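Local coordinates for protein sesquisabinene B synthase 2 (Santalum album, PDB 6A2A) that probably forms the sesquiterpene sesquisabinene B from a prenyl diphosphate, using magnesium or manganese ions, as a plant terpene synthase, at residues P35-L38 and W39-F43; R265-V268 and G269-L272; L355-F358 and N359-D363; S477-C480 and Y481-A485. All blocks are in the same frame, centred on the assembly; numbering follows the deposited sequence.

Contact 1. Residues P35-L38 and W39-F43; sequences PPNL and WDYEF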
loop_
_atom_site.group_PDB
_atom_site.type_symbol
_atom_site.label_atom_id
_atom_site.label_comp_id
_atom_site.label_asym_id
_atom_site.label_seq_id
_atom_site.Cartn_x
_atom_site.Cartn_y
_atom_site.Cartn_z
ATOM N N PRO A 35 -23.771 -5.043 1.533
ATOM C CA PRO A 35 -24.248 -5.660 0.292
ATOM C C PRO A 35 -23.092 -6.004 -0.662
ATOM O O PRO A 35 -22.063 -5.361 -0.577
ATOM C CB PRO A 35 -25.137 -4.589 -0.349
ATOM C CG PRO A 35 -25.540 -3.672 0.776
ATOM C CD PRO A 35 -24.475 -3.800 1.845
ATOM N N PRO A 36 -23.252 -6.980 -1.517
ATOM C CA PRO A 36 -22.120 -7.353 -2.340
ATOM C C PRO A 36 -21.722 -6.362 -3.413
ATOM O O PRO A 36 -22.512 -5.717 -4.007
ATOM C CB PRO A 36 -22.598 -8.647 -2.968
ATOM C CG PRO A 36 -24.034 -8.481 -3.074
ATOM C CD PRO A 36 -24.460 -7.702 -1.895
ATOM N N ASN A 37 -20.444 -6.282 -3.682
ATOM C CA ASN A 37 -19.987 -5.413 -4.731
ATOM C C ASN A 37 -20.022 -6.170 -6.047
ATOM O O ASN A 37 -20.275 -7.336 -6.087
ATOM C CB ASN A 37 -18.590 -4.913 -4.426
ATOM C CG ASN A 37 -18.550 -4.042 -3.196
ATOM O OD1 ASN A 37 -19.335 -3.149 -3.055
ATOM N ND2 ASN A 37 -17.650 -4.322 -2.317
ATOM N N LEU A 38 -19.670 -5.511 -7.125
ATOM C CA LEU A 38 -19.702 -6.130 -8.439
ATOM C C LEU A 38 -18.866 -7.384 -8.533
ATOM O O LEU A 38 -19.257 -8.322 -9.164
ATOM C CB LEU A 38 -19.269 -5.135 -9.498
ATOM C CG LEU A 38 -20.182 -3.933 -9.672
ATOM C CD1 LEU A 38 -19.542 -2.962 -10.619
ATOM C CD2 LEU A 38 -21.538 -4.359 -10.201
ATOM N N TRP A 39 -17.693 -7.346 -7.923
ATOM C CA TRP A 39 -16.788 -8.453 -7.811
ATOM C C TRP A 39 -16.252 -8.432 -6.388
ATOM O O TRP A 39 -16.105 -7.426 -5.822
ATOM C CB TRP A 39 -15.647 -8.320 -8.783
ATOM C CG TRP A 39 -16.070 -8.387 -10.162
ATOM C CD1 TRP A 39 -16.304 -9.479 -10.865
ATOM C CD2 TRP A 39 -16.323 -7.284 -11.025
ATOM N NE1 TRP A 39 -16.696 -9.159 -12.120
ATOM C CE2 TRP A 39 -16.717 -7.804 -12.241
ATOM C CE3 TRP A 39 -16.251 -5.914 -10.880
ATOM C CZ2 TRP A 39 -17.049 -7.010 -13.297
ATOM C CZ3 TRP A 39 -16.574 -5.135 -11.910
ATOM C CH2 TRP A 39 -16.960 -5.666 -13.112
ATOM N N ASP A 40 -15.960 -9.578 -5.838
ATOM C CA ASP A 40 -15.421 -9.625 -4.525
ATOM C C ASP A 40 -13.950 -9.260 -4.609
ATOM O O ASP A 40 -13.333 -9.526 -5.587
ATOM C CB ASP A 40 -15.718 -11.000 -3.924
ATOM C CG ASP A 40 -14.526 -11.666 -3.369
ATOM O OD1 ASP A 40 -14.130 -11.331 -2.231
ATOM O OD2 ASP A 40 -13.987 -12.536 -4.066
ATOM N N TYR A 41 -13.404 -8.634 -3.589
ATOM C CA TYR A 41 -12.015 -8.210 -3.640
ATOM C C TYR A 41 -10.925 -9.279 -3.803
ATOM O O TYR A 41 -9.902 -8.992 -4.375
ATOM C CB TYR A 41 -11.674 -7.282 -2.506
ATOM C CG TYR A 41 -12.553 -6.052 -2.439
ATOM C CD1 TYR A 41 -12.677 -5.209 -3.504
ATOM C CD2 TYR A 41 -13.233 -5.739 -1.300
ATOM C CE1 TYR A 41 -13.457 -4.112 -3.444
ATOM C CE2 TYR A 41 -14.018 -4.653 -1.242
ATOM C CZ TYR A 41 -14.130 -3.839 -2.317
ATOM O OH TYR A 41 -14.918 -2.763 -2.211
ATOM N N GLU A 42 -11.149 -10.487 -3.294
ATOM C CA GLU A 42 -10.137 -11.559 -3.419
ATOM C C GLU A 42 -10.118 -12.000 -4.883
ATOM O O GLU A 42 -9.069 -12.336 -5.434
ATOM C CB GLU A 42 -10.403 -12.710 -2.419
ATOM C CG GLU A 42 -11.276 -13.857 -2.940
ATOM C CD GLU A 42 -11.243 -15.186 -2.178
ATOM O OE1 GLU A 42 -12.328 -15.651 -1.719
ATOM O OE2 GLU A 42 -10.147 -15.788 -2.079
ATOM N N PHE A 43 -11.283 -11.989 -5.528
ATOM C CA PHE A 43 -11.314 -12.269 -6.940
ATOM C C PHE A 43 -10.449 -11.249 -7.704
ATOM O O PHE A 43 -9.646 -11.603 -8.607
ATOM C CB PHE A 43 -12.740 -12.248 -7.457
ATOM C CG PHE A 43 -12.786 -12.424 -8.941
ATOM C CD1 PHE A 43 -12.514 -13.659 -9.499
ATOM C CD2 PHE A 43 -13.014 -11.346 -9.780
ATOM C CE1 PHE A 43 -12.530 -13.834 -10.876
ATOM C CE2 PHE A 43 -13.000 -11.516 -11.156
ATOM C CZ PHE A 43 -12.759 -12.759 -11.703
#

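Contact 2. Residues R265-V268 and G269-L272; sequences RWWV and GTGL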
loop_
_atom_site.group_PDB
_atom_site.type_symbol
_atom_site.label_atom_id
_atom_site.label_comp_id
_atom_site.label_asym_id
_atom_site.label_seq_id
_atom_site.Cartn_x
_atom_site.Cartn_y
_atom_site.Cartn_z
ATOM N N ARG A 265 -6.538 -3.927 -2.321
ATOM C CA ARG A 265 -5.855 -4.126 -1.029
ATOM C C ARG A 265 -5.824 -2.821 -0.223
ATOM O O ARG A 265 -6.079 -2.839 0.989
ATOM C CB ARG A 265 -4.462 -4.726 -1.249
ATOM C CG ARG A 265 -4.515 -6.182 -1.687
ATOM C CD ARG A 265 -3.165 -6.876 -1.759
ATOM N NE ARG A 265 -2.365 -6.392 -2.873
ATOM C CZ ARG A 265 -2.406 -6.900 -4.099
ATOM N NH1 ARG A 265 -3.144 -7.966 -4.352
ATOM N NH2 ARG A 265 -1.729 -6.326 -5.074
ATOM N N TRP A 266 -5.532 -1.686 -0.848
ATOM C CA TRP A 266 -5.555 -0.394 -0.201
ATOM C C TRP A 266 -6.954 -0.135 0.400
ATOM O O TRP A 266 -7.061 0.337 1.533
ATOM C CB TRP A 266 -5.180 0.721 -1.191
ATOM C CG TRP A 266 -5.506 2.100 -0.710
ATOM C CD1 TRP A 266 -4.815 2.843 0.207
ATOM C CD2 TRP A 266 -6.622 2.917 -1.139
ATOM N NE1 TRP A 266 -5.436 4.045 0.413
ATOM C CE2 TRP A 266 -6.542 4.128 -0.417
ATOM C CE3 TRP A 266 -7.667 2.732 -2.050
ATOM C CZ2 TRP A 266 -7.473 5.156 -0.565
ATOM C CZ3 TRP A 266 -8.579 3.767 -2.202
ATOM C CH2 TRP A 266 -8.461 4.964 -1.498
ATOM N N TRP A 267 -7.957 -0.302 -0.448
ATOM C CA TRP A 267 -9.372 -0.008 -0.053
ATOM C C TRP A 267 -9.786 -0.868 1.136
ATOM O O TRP A 267 -10.294 -0.342 2.103
ATOM C CB TRP A 267 -10.267 -0.200 -1.260
ATOM C CG TRP A 267 -11.704 0.182 -1.076
ATOM C CD1 TRP A 267 -12.776 -0.643 -1.159
ATOM C CD2 TRP A 267 -12.223 1.503 -0.848
ATOM N NE1 TRP A 267 -13.929 0.076 -1.013
ATOM C CE2 TRP A 267 -13.628 1.385 -0.795
ATOM C CE3 TRP A 267 -11.631 2.751 -0.685
ATOM C CZ2 TRP A 267 -14.462 2.486 -0.645
ATOM C CZ3 TRP A 267 -12.457 3.855 -0.536
ATOM C CH2 TRP A 267 -13.863 3.722 -0.513
ATOM N N VAL A 268 -9.530 -2.170 1.084
ATOM C CA VAL A 268 -9.869 -3.011 2.218
ATOM C C VAL A 268 -9.060 -2.547 3.453
ATOM O O VAL A 268 -9.579 -2.565 4.602
ATOM C CB VAL A 268 -9.656 -4.498 1.838
ATOM C CG1 VAL A 268 -9.724 -5.397 3.065
ATOM C CG2 VAL A 268 -10.679 -4.937 0.792
ATOM N N GLY A 269 -7.810 -2.123 3.274
ATOM C CA GLY A 269 -7.000 -1.580 4.350
ATOM C C GLY A 269 -7.566 -0.322 4.982
ATOM O O GLY A 269 -7.386 -0.066 6.180
ATOM N N THR A 270 -8.266 0.519 4.196
ATOM C CA THR A 270 -8.869 1.703 4.801
ATOM C C THR A 270 -10.052 1.288 5.672
ATOM O O THR A 270 -10.564 2.122 6.411
ATOM C CB THR A 270 -9.425 2.718 3.777
ATOM O OG1 THR A 270 -10.494 2.171 2.995
ATOM C CG2 THR A 270 -8.352 3.202 2.839
ATOM N N GLY A 271 -10.634 0.109 5.465
ATOM C CA GLY A 271 -11.886 -0.230 6.091
ATOM C C GLY A 271 -13.126 0.411 5.466
ATOM O O GLY A 271 -14.238 0.085 5.886
ATOM N N LEU A 272 -12.998 1.223 4.402
ATOM C CA LEU A 272 -14.153 1.950 3.855
ATOM C C LEU A 272 -15.114 1.057 3.081
ATOM O O LEU A 272 -16.277 1.425 2.864
ATOM C CB LEU A 272 -13.654 3.127 3.021
ATOM C CG LEU A 272 -12.930 4.213 3.795
ATOM C CD1 LEU A 272 -12.546 5.411 2.899
ATOM C CD2 LEU A 272 -13.714 4.673 5.023
#

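Contact 3. Residues L355-F358 and N359-D363; sequences LTMF and NTSND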
loop_
_atom_site.group_PDB
_atom_site.type_symbol
_atom_site.label_atom_id
_atom_site.label_comp_id
_atom_site.label_asym_id
_atom_site.label_seq_id
_atom_site.Cartn_x
_atom_site.Cartn_y
_atom_site.Cartn_z
ATOM N N LEU A 355 -10.512 10.664 7.865
ATOM C CA LEU A 355 -9.103 10.451 8.091
ATOM C C LEU A 355 -8.478 9.744 6.883
ATOM O O LEU A 355 -7.265 9.923 6.608
ATOM C CB LEU A 355 -8.897 9.609 9.353
ATOM C CG LEU A 355 -9.176 10.348 10.666
ATOM C CD1 LEU A 355 -9.104 9.395 11.857
ATOM C CD2 LEU A 355 -8.238 11.526 10.841
ATOM N N THR A 356 -9.262 8.976 6.133
ATOM C CA THR A 356 -8.727 8.409 4.891
ATOM C C THR A 356 -8.488 9.502 3.846
ATOM O O THR A 356 -7.488 9.491 3.147
ATOM C CB THR A 356 -9.596 7.267 4.395
ATOM O OG1 THR A 356 -9.645 6.220 5.378
ATOM C CG2 THR A 356 -9.087 6.741 3.068
ATOM N N MET A 357 -9.412 10.449 3.710
ATOM C CA MET A 357 -9.205 11.599 2.867
ATOM C C MET A 357 -7.912 12.325 3.232
ATOM O O MET A 357 -7.110 12.653 2.372
ATOM C CB MET A 357 -10.388 12.576 2.959
ATOM C CG MET A 357 -10.111 13.933 2.285
ATOM S SD MET A 357 -11.209 15.195 2.960
ATOM C CE MET A 357 -10.472 15.441 4.582
ATOM N N PHE A 358 -7.708 12.554 4.539
ATOM C CA PHE A 358 -6.555 13.260 5.045
ATOM C C PHE A 358 -5.253 12.479 4.710
ATOM O O PHE A 358 -4.339 13.044 4.150
ATOM C CB PHE A 358 -6.755 13.444 6.557
ATOM C CG PHE A 358 -5.657 14.178 7.272
ATOM C CD1 PHE A 358 -5.560 15.539 7.153
ATOM C CD2 PHE A 358 -4.707 13.496 8.018
ATOM C CE1 PHE A 358 -4.569 16.241 7.813
ATOM C CE2 PHE A 358 -3.724 14.206 8.680
ATOM C CZ PHE A 358 -3.676 15.563 8.582
ATOM N N ASN A 359 -5.220 11.198 5.032
ATOM C CA ASN A 359 -4.046 10.339 4.887
ATOM C C ASN A 359 -3.695 10.163 3.398
ATOM O O ASN A 359 -2.521 10.262 3.010
ATOM C CB ASN A 359 -4.191 8.976 5.562
ATOM C CG ASN A 359 -4.219 9.051 7.081
ATOM O OD1 ASN A 359 -3.946 10.092 7.641
ATOM N ND2 ASN A 359 -4.632 7.976 7.716
ATOM N N THR A 360 -4.702 9.953 2.547
ATOM C CA THR A 360 -4.470 9.778 1.148
ATOM C C THR A 360 -3.988 11.086 0.492
ATOM O O THR A 360 -3.063 11.070 -0.393
ATOM C CB THR A 360 -5.730 9.210 0.493
ATOM O OG1 THR A 360 -5.952 7.882 0.980
ATOM C CG2 THR A 360 -5.612 9.189 -1.013
ATOM N N SER A 361 -4.605 12.222 0.855
ATOM C CA SER A 361 -4.191 13.527 0.337
ATOM C C SER A 361 -2.719 13.810 0.706
ATOM O O SER A 361 -1.978 14.324 -0.090
ATOM C CB SER A 361 -5.087 14.611 0.817
ATOM O OG SER A 361 -6.376 14.378 0.267
ATOM N N ASN A 362 -2.346 13.487 1.929
ATOM C CA ASN A 362 -0.943 13.588 2.372
ATOM C C ASN A 362 -0.026 12.641 1.580
ATOM O O ASN A 362 1.083 13.066 1.225
ATOM C CB ASN A 362 -0.840 13.363 3.875
ATOM C CG ASN A 362 -1.502 14.462 4.682
ATOM O OD1 ASN A 362 -1.627 15.585 4.215
ATOM N ND2 ASN A 362 -1.875 14.142 5.921
ATOM N N ASP A 363 -0.415 11.379 1.366
ATOM C CA ASP A 363 0.299 10.470 0.528
ATOM C C ASP A 363 0.516 10.984 -0.896
ATOM O O ASP A 363 1.631 10.942 -1.458
ATOM C CB ASP A 363 -0.391 9.100 0.463
ATOM C CG ASP A 363 -0.301 8.286 1.744
ATOM O OD1 ASP A 363 0.560 8.583 2.609
ATOM O OD2 ASP A 363 -1.077 7.271 1.862
#

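Contact 4. Residues S477-C480 and Y481-A485; sequences SIQC and YMNEA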
loop_
_atom_site.group_PDB
_atom_site.type_symbol
_atom_site.label_atom_id
_atom_site.label_comp_id
_atom_site.label_asym_id
_atom_site.label_seq_id
_atom_site.Cartn_x
_atom_site.Cartn_y
_atom_site.Cartn_z
ATOM N N SER A 477 -29.326 20.393 -13.029
ATOM C CA SER A 477 -29.370 21.243 -14.201
ATOM C C SER A 477 -30.729 21.478 -14.869
ATOM O O SER A 477 -31.144 22.572 -15.030
ATOM C CB SER A 477 -28.361 20.766 -15.255
ATOM O OG SER A 477 -27.061 20.729 -14.784
ATOM N N ILE A 478 -31.375 20.414 -15.278
ATOM C CA ILE A 478 -32.645 20.541 -15.958
ATOM C C ILE A 478 -33.671 21.282 -15.107
ATOM O O ILE A 478 -34.208 22.225 -15.541
ATOM C CB ILE A 478 -33.193 19.189 -16.412
ATOM C CG1 ILE A 478 -32.244 18.523 -17.385
ATOM C CG2 ILE A 478 -34.524 19.358 -17.096
ATOM C CD1 ILE A 478 -32.506 17.068 -17.600
ATOM N N GLN A 479 -33.864 20.851 -13.873
ATOM C CA GLN A 479 -34.823 21.461 -12.985
ATOM C C GLN A 479 -34.516 22.909 -12.727
ATOM O O GLN A 479 -35.396 23.715 -12.719
ATOM C CB GLN A 479 -34.993 20.690 -11.680
ATOM C CG GLN A 479 -36.171 21.137 -10.834
ATOM C CD GLN A 479 -37.518 20.950 -11.496
ATOM O OE1 GLN A 479 -37.840 19.891 -11.961
ATOM N NE2 GLN A 479 -38.284 21.995 -11.546
ATOM N N CYS A 480 -33.253 23.236 -12.549
ATOM C CA CYS A 480 -32.871 24.611 -12.346
ATOM C C CYS A 480 -33.292 25.483 -13.518
ATOM O O CYS A 480 -33.749 26.556 -13.330
ATOM C CB CYS A 480 -31.365 24.754 -12.174
ATOM S SG CYS A 480 -30.771 24.293 -10.591
ATOM N N TYR A 481 -33.057 25.015 -14.721
ATOM C CA TYR A 481 -33.427 25.747 -15.902
ATOM C C TYR A 481 -34.943 25.800 -16.035
ATOM O O TYR A 481 -35.472 26.800 -16.385
ATOM C CB TYR A 481 -32.806 25.177 -17.147
ATOM C CG TYR A 481 -33.088 26.009 -18.355
ATOM C CD1 TYR A 481 -32.408 27.159 -18.588
ATOM C CD2 TYR A 481 -34.056 25.641 -19.244
ATOM C CE1 TYR A 481 -32.672 27.925 -19.684
ATOM C CE2 TYR A 481 -34.334 26.400 -20.345
ATOM C CZ TYR A 481 -33.639 27.534 -20.560
ATOM O OH TYR A 481 -33.911 28.269 -21.645
ATOM N N MET A 482 -35.620 24.713 -15.704
ATOM C CA MET A 482 -37.062 24.679 -15.703
ATOM C C MET A 482 -37.599 25.737 -14.764
ATOM O O MET A 482 -38.495 26.459 -15.112
ATOM C CB MET A 482 -37.565 23.352 -15.226
ATOM C CG MET A 482 -37.506 22.308 -16.257
ATOM S SD MET A 482 -38.004 20.767 -15.580
ATOM C CE MET A 482 -39.773 21.007 -15.502
ATOM N N ASN A 483 -37.026 25.848 -13.577
ATOM C CA ASN A 483 -37.473 26.807 -12.618
ATOM C C ASN A 483 -37.273 28.227 -13.051
ATOM O O ASN A 483 -38.015 29.081 -12.680
ATOM C CB ASN A 483 -36.766 26.624 -11.290
ATOM C CG ASN A 483 -37.154 25.356 -10.590
ATOM O OD1 ASN A 483 -38.023 24.644 -11.014
ATOM N ND2 ASN A 483 -36.473 25.059 -9.531
ATOM N N GLU A 484 -36.212 28.482 -13.773
ATOM C CA GLU A 484 -35.924 29.800 -14.199
ATOM C C GLU A 484 -36.906 30.333 -15.190
ATOM O O GLU A 484 -37.618 31.285 -14.943
ATOM C CB GLU A 484 -34.621 29.788 -14.984
ATOM C CG GLU A 484 -33.364 30.048 -14.211
ATOM C CD GLU A 484 -32.248 30.521 -15.084
ATOM O OE1 GLU A 484 -31.175 29.935 -15.100
ATOM O OE2 GLU A 484 -32.466 31.510 -15.770
ATOM N N ALA A 485 -36.758 29.750 -16.360
ATOM C CA ALA A 485 -37.455 30.139 -17.543
ATOM C C ALA A 485 -38.895 29.741 -17.569
ATOM O O ALA A 485 -39.607 30.189 -18.407
ATOM C CB ALA A 485 -36.713 29.565 -18.745
#

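Contact 1. Residues P35-L38 and W39-F43
Asn37 and Tyr41 both hold CG beside the backbone N and opposite the carbonyl carbon (chi1 -65° and -57°), which brings the amide end of one close to the phenol end of the other. Asn37 ND2 lies 3.1 Å from Tyr41 OH, but the angle is too poor for a hydrogen bond, and the amide and ring planes are turned 47° apart, so this meeting is a polar approach and not a stack. The amide is instead fixed from outside: Asn37 OD1 accepts from Asn280 N, while Leu38 N gives to Asn280 OD1. The neighbouring pair is apolar. Leu38 CB sits over one face of the Trp39 indole, displaced toward its rim, at 3.4 Å from Trp39 CE3, and Leu38 CD1 touches at 3.9 Å from Trp39 CZ3. Ile283 and helix 546-558 touch both residues, so this segment ties the N-terminal loop to the helices around it just before helix 41-50 begins. Asp40 starts that helix as its N-cap: Asp40 OD2 takes Phe43 N at 3.1 Å, from above the carboxylate plane, and Asp40 OD1 receives a weak bond from Glu42 N. A carboxylate accepting from the first-turn amides at the positive end of the helix dipole is likely to be stabilised in its charged form.

Contact 2. Residues R265-V268 and G269-L272
Thr270 leans back against Trp266 and Trp267 one turn earlier, and its branches divide between them. Its CB stands 3.6 Å from Trp267 O. From there OG1, set between the backbone N and the carbonyl carbon (chi1 63°), gives its proton to Trp267 O at 2.7 Å, lying in the carbonyl plane on a lone pair. The same oxygen OG1 accepts from Leu272 N at 3.0 Å, two residues on, which makes an ST turn. The other branch, CG2, comes over one face of the Trp266 indole as a CH-pi contact, 4.1 Å from the centroid of the five-membered ring. These contacts lie at the C-terminal end of helix 239-270. Regular i to i+4 bonds persist as Gly269 N to Arg265 O and Thr270 N to Trp266 O; the chain then departs from helical geometry at Gly271, whose phi is positive at 77°, and Gly271 N reaches Val268 O at 3.0 Å from well above its carbonyl plane. After the turn, Leu272 comes back over the six-membered ring of Trp267, where CB is 3.8 Å from the centroid and nearly above it, 18° off the normal. Leu272 CD1 adds a touch on Trp267 CZ3. Lys307 makes a cation-pi contact with Trp266, and Ala310 and Thr314 of helix 299-321 pack on Trp267. Thr270 O accepts a hydrogen bond from Tyr366 OH of the second subunit, which also packs on Leu272.

Contact 3. Residues L355-F358 and N359-D363
Phe358 and Asn362, one turn apart, meet by ring and amide. Asn362 ND2 comes over one face of the phenyl ring, nearer its rim, with 3.3 Å to Phe358 CE2, and the amide stands steeply on it, the planes 77° apart. The other end of that amide, Asn362 OD1, receives Trp338 NE1. At the edge of the same ring, near its plane, Asn359 OD1 lies 3.5 Å from Phe358 CD2. Phe358 carries its ring there with CG trans to the backbone N (chi1 -179°). With an alanine here, ND2 of Asn362 would probably lose the ring face beneath it, and a gap would open next to Trp338, whose ring meets that of Phe358. Contacts of the hydroxyl residues form the second group. Met357 O is gripped twice, by Ser361 OG at 2.8 Å and by Ser361 N at 3.0 Å, which reach it from opposite faces of the carbonyl plane; the serine hydroxyl is thereby satisfied within the helix although buried. Thr356 and Thr360 lie side by side, Thr356 CG2 3.9 Å from Thr360 OG1, and Thr356 OG1 turns back to Met352 O. All this lies in the middle of helix 348-372 of the all-helical metal-binding domain, whose Phe358, Asn359 and Asn362 side meets the second subunit: Asn362 of that subunit packs on Phe358 and Asn359. Backbone bonds supply the third group. Asn359 N to Leu355 O and Thr360 N to Thr356 O both measure 2.9 Å, and Asn362 N reaches Phe358 O at 3.0 Å.

Contact 4. Residues S477-C480 and Y481-A485
Gln479 NE2 gives a hydrogen bond to Asn483 OD1 at 2.7 Å, the shortest polar bond between these two segments. The acceptor lies in the amide plane of Gln479, as a donated N-H requires, whereas the donor is tilted 32° from the carbonyl plane of Asn483, and the two amide planes stand 51° apart. The bend of the Gln479 chain at chi2, 63°, folds it over the next turn and sets NE2 beside the asparagine. The backbones of the same two residues are also joined, Asn483 N to Gln479 O at 2.8 Å. The nitrogen of the Asn483 amide, ND2, bonds Asn474 OD1, so both ends of the asparagine amide are bonded and its rotation is fixed. A leucine in place of Gln479 would probably leave Asn483 OD1 without its donor and the amide held from the Asn474 end. Beside this polar pair, Met482 SD sits 3.7 Å from Gln479 OE1 and 4.0 Å from Ile478 CG2. Bonds from i to i+4 run on through this turn of helix 477-485, as with Met482 N to Ile478 O at 2.9 Å. Tyr481 stacks on His495, and Ser477 OG bonds Asp461, next to Asn460, which binds magnesium in this protein; the sequence there fits the NSE/DTE metal motif of class I terpene synthases. An i to i+4 side-chain amide bond placed over a backbone bond of the same span is consistent with a locally stiffened turn, in which side chain and main chain each supply their own donor and acceptor between the same two residues.

The first three contacts form a continuous series on one side of the protein, while contact 4 lies apart. Contacts 1 and 2, centres 13 Å apart, touch where Tyr41 OH lies 3.2 Å from Trp267 CD1. Contacts 2 and 3, also 13 Å apart by centres, meet where Thr270 CG2 is 3.6 Å from Thr356 CG2, and both face the second subunit. Contact 4 stands about 37 Å from contact 3 by centres. The Trp267 and Met357 side chains are each about 11 Å from that of Asp316, a magnesium ligand, whereas in contact 4 the Ser477 side chain is about 8 Å from that of Asn460, which binds the second magnesium.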